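Local coordinates for protein propionate kinase (Francisella tularensis subsp. tularensis, PDB 3KHY) that probably catalyses the reversible, magnesium-dependent transfer of phosphate between ATP and acetate, giving acetyl phosphate and ADP, and works as a homodimer, at residues L228-G231 and T232-G235; I256-M259 and L260-S264; H272-M275 and R276-S279. One frame throughout, in Å; residues are numbered along the deposited sequence.

Contact 1: residues L228-G231 and T232-G235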
loop_
_atom_site.group_PDB
_atom_site.type_symbol
_atom_site.label_atom_id
_atom_site.label_comp_id
_atom_site.label_asym_id
_atom_site.label_seq_id
_atom_site.Cartn_x
_atom_site.Cartn_y
_atom_site.Cartn_z
ATOM N N LEU A 228 4.023 -2.830 -6.723
ATOM C CA LEU A 228 4.552 -2.002 -7.814
ATOM C C LEU A 228 3.609 -1.904 -9.013
ATOM O O LEU A 228 2.776 -2.797 -9.235
ATOM C CB LEU A 228 5.912 -2.560 -8.282
ATOM C CG LEU A 228 7.043 -2.551 -7.254
ATOM C CD1 LEU A 228 8.377 -3.041 -7.885
ATOM C CD2 LEU A 228 7.208 -1.147 -6.648
ATOM N N VAL A 229 3.749 -0.822 -9.790
ATOM C CA VAL A 229 3.079 -0.717 -11.090
ATOM C C VAL A 229 3.632 -1.804 -12.019
ATOM O O VAL A 229 4.834 -2.069 -12.022
ATOM C CB VAL A 229 3.302 0.680 -11.735
ATOM C CG1 VAL A 229 2.686 0.749 -13.141
ATOM C CG2 VAL A 229 2.730 1.773 -10.832
HETATM N N MSE A 230 2.761 -2.451 -12.788
HETATM C CA MSE A 230 3.200 -3.507 -13.703
HETATM C C MSE A 230 2.628 -3.303 -15.115
HETATM O O MSE A 230 1.998 -2.288 -15.389
HETATM C CB MSE A 230 2.828 -4.886 -13.144
HETATM C CG MSE A 230 2.950 -4.968 -11.627
HETATM SE SE MSE A 230 2.711 -6.792 -10.897
HETATM C CE MSE A 230 2.465 -6.297 -9.016
ATOM N N GLY A 231 2.850 -4.263 -16.009
ATOM C CA GLY A 231 2.376 -4.131 -17.382
ATOM C C GLY A 231 0.873 -3.927 -17.475
ATOM O O GLY A 231 0.399 -3.005 -18.136
ATOM N N THR A 232 0.114 -4.792 -16.810
ATOM C CA THR A 232 -1.342 -4.668 -16.815
ATOM C C THR A 232 -1.986 -4.692 -15.419
ATOM O O THR A 232 -3.212 -4.614 -15.312
ATOM C CB THR A 232 -1.998 -5.761 -17.690
ATOM O OG1 THR A 232 -1.901 -7.035 -17.038
ATOM C CG2 THR A 232 -1.313 -5.833 -19.062
ATOM N N ARG A 233 -1.167 -4.796 -14.369
ATOM C CA ARG A 233 -1.663 -4.806 -12.986
ATOM C C ARG A 233 -1.443 -3.472 -12.275
ATOM O O ARG A 233 -0.382 -2.863 -12.397
ATOM C CB ARG A 233 -0.983 -5.914 -12.174
ATOM C CG ARG A 233 -1.343 -7.324 -12.613
ATOM C CD ARG A 233 -0.439 -8.342 -11.964
ATOM N NE ARG A 233 0.472 -8.941 -12.934
ATOM C CZ ARG A 233 1.434 -9.806 -12.624
ATOM N NH1 ARG A 233 1.617 -10.175 -11.365
ATOM N NH2 ARG A 233 2.213 -10.299 -13.575
ATOM N N SER A 234 -2.439 -3.058 -11.494
ATOM C CA SER A 234 -2.437 -1.769 -10.813
ATOM C C SER A 234 -1.390 -1.625 -9.711
ATOM O O SER A 234 -0.904 -0.522 -9.448
ATOM C CB SER A 234 -3.810 -1.540 -10.182
ATOM O OG SER A 234 -4.043 -2.483 -9.139
ATOM N N GLY A 235 -1.056 -2.731 -9.056
ATOM C CA GLY A 235 -0.301 -2.662 -7.815
ATOM C C GLY A 235 -1.138 -1.963 -6.752
ATOM O O GLY A 235 -2.369 -1.998 -6.812
#
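Met230 and Arg233 meet along one side of a chain reversal, where residues 228-231 run out and residues 232-235 return almost antiparallel, their end-to-end directions 174° apart. Both side chains leave with CG beside the backbone N (chi1 -36° in Met230, a selenomethionine), and they cross obliquely. The Met230 chain then stays extended beyond CG and carries SE over one face of the Arg233 guanidinium, 3.3 Å above its plane and offset toward the rim. Arg233 bends at chi3 (-110°), and SE lies 3.6 Å from NH1 and 3.7 Å from CD. The Met230 side chain, through its selenium, thus covers one face of the guanidinium, whose NH1 is hydrogen-bonded to the Pro224 carbonyl. Arg233 is a predicted transition-state stabiliser of the phosphoryl transfer, and this packing probably helps to hold its guanidinium in place.

Beneath the side chains, Met230 N donates to Arg233 O over 3.2 Å, in the carbonyl plane, and closes the turn through Gly231 and Thr232. Further along, Gly235 CA makes a C-H...O contact of 3.4 Å with Leu228 O; the positive phi of Gly235 suits a glycine. Ser234 OG reaches forward and donates to the carbonyl of the next residue, Gly235 O (2.9 Å).

The reversal lies in the loop between strand 214-218 and helix 241-249. Leu228 packs on Cys205 and Ile207 of strand 205-211 and on Phe303 of helix 287-307, Val229 lies against the same helix and Ala157 of the second subunit, and Ser234 and Arg233 touch helix 253-262.

Contact 2: residues I256-M259 and L260-S264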
loop_
_atom_site.group_PDB
_atom_site.type_symbol
_atom_site.label_atom_id
_atom_site.label_comp_id
_atom_site.label_asym_id
_atom_site.label_seq_id
_atom_site.Cartn_x
_atom_site.Cartn_y
_atom_site.Cartn_z
ATOM N N ILE A 256 -14.300 -5.888 -11.421
ATOM C CA ILE A 256 -13.366 -4.914 -10.864
ATOM C C ILE A 256 -11.980 -5.542 -10.730
ATOM O O ILE A 256 -10.990 -4.928 -11.069
ATOM C CB ILE A 256 -13.826 -4.380 -9.495
ATOM C CG1 ILE A 256 -15.185 -3.690 -9.636
ATOM C CG2 ILE A 256 -12.790 -3.383 -8.941
ATOM C CD1 ILE A 256 -15.864 -3.409 -8.316
ATOM N N THR A 257 -11.923 -6.776 -10.248
ATOM C CA THR A 257 -10.647 -7.446 -10.039
ATOM C C THR A 257 -9.965 -7.723 -11.376
ATOM O O THR A 257 -8.740 -7.585 -11.507
ATOM C CB THR A 257 -10.821 -8.771 -9.265
ATOM O OG1 THR A 257 -11.415 -8.512 -7.986
ATOM C CG2 THR A 257 -9.469 -9.461 -9.057
ATOM N N ASN A 258 -10.755 -8.113 -12.374
ATOM C CA ASN A 258 -10.213 -8.326 -13.713
ATOM C C ASN A 258 -9.618 -7.040 -14.268
ATOM O O ASN A 258 -8.559 -7.052 -14.889
ATOM C CB ASN A 258 -11.284 -8.849 -14.667
ATOM C CG ASN A 258 -10.767 -8.983 -16.083
ATOM O OD1 ASN A 258 -11.069 -8.159 -16.950
ATOM N ND2 ASN A 258 -9.953 -10.010 -16.319
HETATM N N MSE A 259 -10.312 -5.930 -14.038
HETATM C CA MSE A 259 -9.825 -4.621 -14.474
HETATM C C MSE A 259 -8.467 -4.297 -13.852
HETATM O O MSE A 259 -7.557 -3.802 -14.535
HETATM C CB MSE A 259 -10.840 -3.527 -14.124
HETATM C CG MSE A 259 -10.393 -2.120 -14.492
HETATM SE SE MSE A 259 -9.407 -1.248 -13.040
HETATM C CE MSE A 259 -10.880 -1.148 -11.743
ATOM N N LEU A 260 -8.325 -4.574 -12.559
ATOM C CA LEU A 260 -7.074 -4.265 -11.862
ATOM C C LEU A 260 -5.930 -5.172 -12.295
ATOM O O LEU A 260 -4.769 -4.786 -12.225
ATOM C CB LEU A 260 -7.260 -4.370 -10.350
ATOM C CG LEU A 260 -8.144 -3.322 -9.669
ATOM C CD1 LEU A 260 -8.425 -3.742 -8.237
ATOM C CD2 LEU A 260 -7.456 -1.940 -9.689
ATOM N N ASN A 261 -6.271 -6.381 -12.733
ATOM C CA ASN A 261 -5.280 -7.384 -13.129
ATOM C C ASN A 261 -4.887 -7.342 -14.606
ATOM O O ASN A 261 -3.767 -7.705 -14.967
ATOM C CB ASN A 261 -5.812 -8.783 -12.808
ATOM C CG ASN A 261 -5.237 -9.342 -11.535
ATOM O OD1 ASN A 261 -4.045 -9.642 -11.462
ATOM N ND2 ASN A 261 -6.080 -9.490 -10.519
ATOM N N LYS A 262 -5.816 -6.909 -15.451
ATOM C CA LYS A 262 -5.677 -7.068 -16.900
ATOM C C LYS A 262 -5.818 -5.777 -17.708
ATOM O O LYS A 262 -5.454 -5.744 -18.884
ATOM C CB LYS A 262 -6.697 -8.094 -17.429
ATOM C CG LYS A 262 -6.502 -9.509 -16.895
ATOM C CD LYS A 262 -5.219 -10.114 -17.433
ATOM C CE LYS A 262 -4.963 -11.498 -16.853
ATOM N NZ LYS A 262 -3.613 -12.003 -17.249
ATOM N N GLN A 263 -6.354 -4.720 -17.104
ATOM C CA GLN A 263 -6.535 -3.473 -17.858
ATOM C C GLN A 263 -5.850 -2.261 -17.200
ATOM O O GLN A 263 -6.066 -1.114 -17.595
ATOM C CB GLN A 263 -8.028 -3.187 -18.066
ATOM C CG GLN A 263 -8.800 -4.291 -18.819
ATOM C CD GLN A 263 -8.317 -4.504 -20.259
ATOM O OE1 GLN A 263 -7.883 -3.567 -20.936
ATOM N NE2 GLN A 263 -8.404 -5.744 -20.729
ATOM N N SER A 264 -5.029 -2.520 -16.194
ATOM C CA SER A 264 -4.442 -1.447 -15.401
ATOM C C SER A 264 -2.932 -1.361 -15.635
ATOM O O SER A 264 -2.461 -1.692 -16.714
ATOM C CB SER A 264 -4.787 -1.652 -13.915
ATOM O OG SER A 264 -6.201 -1.610 -13.750
HETATM O O HOH W 1 -9.781 -7.861 -19.783
#
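Ser264 OG donates to Met259 O at 2.7 Å, and Gln263 N reaches the same oxygen at 3.0 Å. The two donors come from opposite faces of the carbonyl plane, each about 40° out of it, so the oxygen is gripped from both sides as the chain leaves the helix. With chi1 of -61° the Ser264 hydroxyl sits beside its own backbone N, and this turns it back to the carbonyl five residues earlier. It also lies 3.3 Å from SE of Met259, a selenomethionine.

One residue earlier along the helix, Lys262 N donates to Asn258 O at 2.8 Å, while Asn261 N bonds to Thr257 O and Leu260 N to Ile256 O. Asn261 ND2 adds a weak bond to Thr257 O. The amide and the Thr257 side chain lie side by side and point the same way, ND2 being 3.7 Å from CG2. A water joins Asn258 OD1 to Gln263 NE2.

The i to i+4 backbone bonds among these belong to the end of helix 253-262, and Gln263 is the first residue to leave helical geometry. The helix end borders Arg233, a predicted transition-state stabiliser, which touches Asn261.

On the exposed side, Asn258 crosses Lys262 at about a right angle, its ND2 3.5 Å from CG of the lysine. On the buried side, the Met259 chain folds at chi2 (-90°) and again at chi3, which swings it back across Leu260: SE lies 3.9 Å from CD2, and CE approaches CG and CD2. Leu260 CD1 meets Ile256 CG2 more loosely. Phe242 of helix 241-249 covers Ile256, Thr257 and Leu260, whereas Leu162 and Pro239 of the second subunit pack on Met259 and Leu260 respectively.

Contact 3: residues H272-M275 and R276-S279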
loop_
_atom_site.group_PDB
_atom_site.type_symbol
_atom_site.label_atom_id
_atom_site.label_comp_id
_atom_site.label_asym_id
_atom_site.label_seq_id
_atom_site.Cartn_x
_atom_site.Cartn_y
_atom_site.Cartn_z
ATOM N N HIS A 272 -0.426 0.950 -23.422
ATOM C CA HIS A 272 0.556 -0.057 -23.808
ATOM C C HIS A 272 1.124 -0.792 -22.598
ATOM O O HIS A 272 1.579 -0.161 -21.648
ATOM C CB HIS A 272 1.672 0.605 -24.604
ATOM C CG HIS A 272 1.204 1.209 -25.893
ATOM N ND1 HIS A 272 0.692 2.487 -25.974
ATOM C CD2 HIS A 272 1.148 0.701 -27.144
ATOM C CE1 HIS A 272 0.348 2.741 -27.223
ATOM N NE2 HIS A 272 0.618 1.675 -27.954
ATOM N N ASN A 273 1.089 -2.123 -22.630
ATOM C CA ASN A 273 1.558 -2.915 -21.490
ATOM C C ASN A 273 3.059 -3.194 -21.522
ATOM O O ASN A 273 3.675 -3.429 -20.490
ATOM C CB ASN A 273 0.802 -4.241 -21.399
ATOM C CG ASN A 273 1.111 -5.164 -22.563
ATOM O OD1 ASN A 273 0.772 -4.869 -23.703
ATOM N ND2 ASN A 273 1.777 -6.278 -22.279
ATOM N N ASP A 274 3.642 -3.168 -22.713
ATOM C CA ASP A 274 5.051 -3.531 -22.895
ATOM C C ASP A 274 5.955 -2.321 -22.633
ATOM O O ASP A 274 5.885 -1.330 -23.351
ATOM C CB ASP A 274 5.257 -4.070 -24.317
ATOM C CG ASP A 274 6.704 -4.456 -24.606
ATOM O OD1 ASP A 274 7.608 -4.135 -23.807
ATOM O OD2 ASP A 274 6.935 -5.079 -25.658
HETATM N N MSE A 275 6.793 -2.397 -21.603
HETATM C CA MSE A 275 7.623 -1.245 -21.213
HETATM C C MSE A 275 8.529 -0.729 -22.328
HETATM O O MSE A 275 8.808 0.475 -22.396
HETATM C CB MSE A 275 8.459 -1.541 -19.965
HETATM C CG MSE A 275 9.333 -0.337 -19.524
HETATM SE SE MSE A 275 8.340 1.335 -19.220
HETATM C CE MSE A 275 8.084 1.180 -17.263
ATOM N N ARG A 276 8.997 -1.630 -23.187
ATOM C CA ARG A 276 9.807 -1.230 -24.334
ATOM C C ARG A 276 9.033 -0.288 -25.255
ATOM O O ARG A 276 9.570 0.717 -25.719
ATOM C CB ARG A 276 10.272 -2.449 -25.124
ATOM C CG ARG A 276 11.094 -3.437 -24.320
ATOM C CD ARG A 276 11.577 -4.589 -25.197
ATOM N NE ARG A 276 12.566 -5.421 -24.514
ATOM C CZ ARG A 276 13.325 -6.333 -25.118
ATOM N NH1 ARG A 276 13.211 -6.531 -26.426
ATOM N NH2 ARG A 276 14.201 -7.043 -24.415
ATOM N N GLU A 277 7.772 -0.615 -25.521
ATOM C CA GLU A 277 6.938 0.230 -26.364
ATOM C C GLU A 277 6.577 1.524 -25.656
ATOM O O GLU A 277 6.534 2.590 -26.277
ATOM C CB GLU A 277 5.665 -0.500 -26.785
ATOM C CG GLU A 277 5.920 -1.758 -27.593
ATOM C CD GLU A 277 4.654 -2.309 -28.218
ATOM O OE1 GLU A 277 3.576 -1.709 -28.000
ATOM O OE2 GLU A 277 4.742 -3.334 -28.934
ATOM N N VAL A 278 6.292 1.435 -24.358
ATOM C CA VAL A 278 6.050 2.649 -23.586
ATOM C C VAL A 278 7.250 3.593 -23.716
ATOM O O VAL A 278 7.091 4.771 -24.027
ATOM C CB VAL A 278 5.755 2.346 -22.100
ATOM C CG1 VAL A 278 5.569 3.649 -21.318
ATOM C CG2 VAL A 278 4.519 1.466 -21.977
ATOM N N SER A 279 8.456 3.065 -23.513
ATOM C CA SER A 279 9.671 3.889 -23.556
ATOM C C SER A 279 9.840 4.541 -24.927
ATOM O O SER A 279 10.197 5.718 -25.039
ATOM C CB SER A 279 10.915 3.032 -23.227
ATOM O OG SER A 279 10.914 2.688 -21.843
HETATM O O HOH W 2 2.399 -2.719 -25.551
#
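Asp274 caps the N-terminus of helix 275-283: its OD1 accepts from Arg276 N at 2.9 Å, the donor coming from above the carboxylate plane, 44° out of it. The carboxylate reaches this amide because chi1 is 179°, which sets CG opposite the Asp274 N. The Asp274 carbonyl takes Val278 N at 3.0 Å in a nearly straight bond of 168°, and Met275 O receives Ser279 N at 2.8 Å, so the first turn is closed by regular helical bonds.

A water fills the corner before the cap. It accepts from Asp274 N and donates to Asn273 OD1 and to Glu277 OE1, the last at 2.9 Å. Glu277 crosses Asp274 at about a right angle; their OD2 and OE2 stand 4.3 Å apart, a like-charge proximity that the helix N-terminus probably eases. Ser279 OG is hydrogen-bonded to Asn329 ND2.

Asp274, Met275 and Arg276 are predicted to bind ATP. Met275, a selenomethionine, has SE 4.0 Å from Val278 CB, and the pair packs on Ile293 of helix 287-307. Met275 also touches Leu266 of helix 265-270 and Ile330 of helix 328-337.

In the fold
Contact 1 is the most buried of the three; contacts 2 and 3 each expose one flank to solvent. They follow in series along the chain. Contact 1 adjoins contact 2 through Thr232, whose OG1 bonds to Asn261 O and whose O probably accepts from Ser264 N, and adjoins contact 3 by packing of Thr232 on Asn273. Contacts 2 and 3 do not touch. The first is a loop that packs a selenomethionine side chain on an arginine, the second finishes a helix and the third starts one. Contacts 1 and 2 both reach the second subunit, whereas contact 3 is not touched by it, and three of its residues, Asp274, Met275 and Arg276, are predicted to bind ATP.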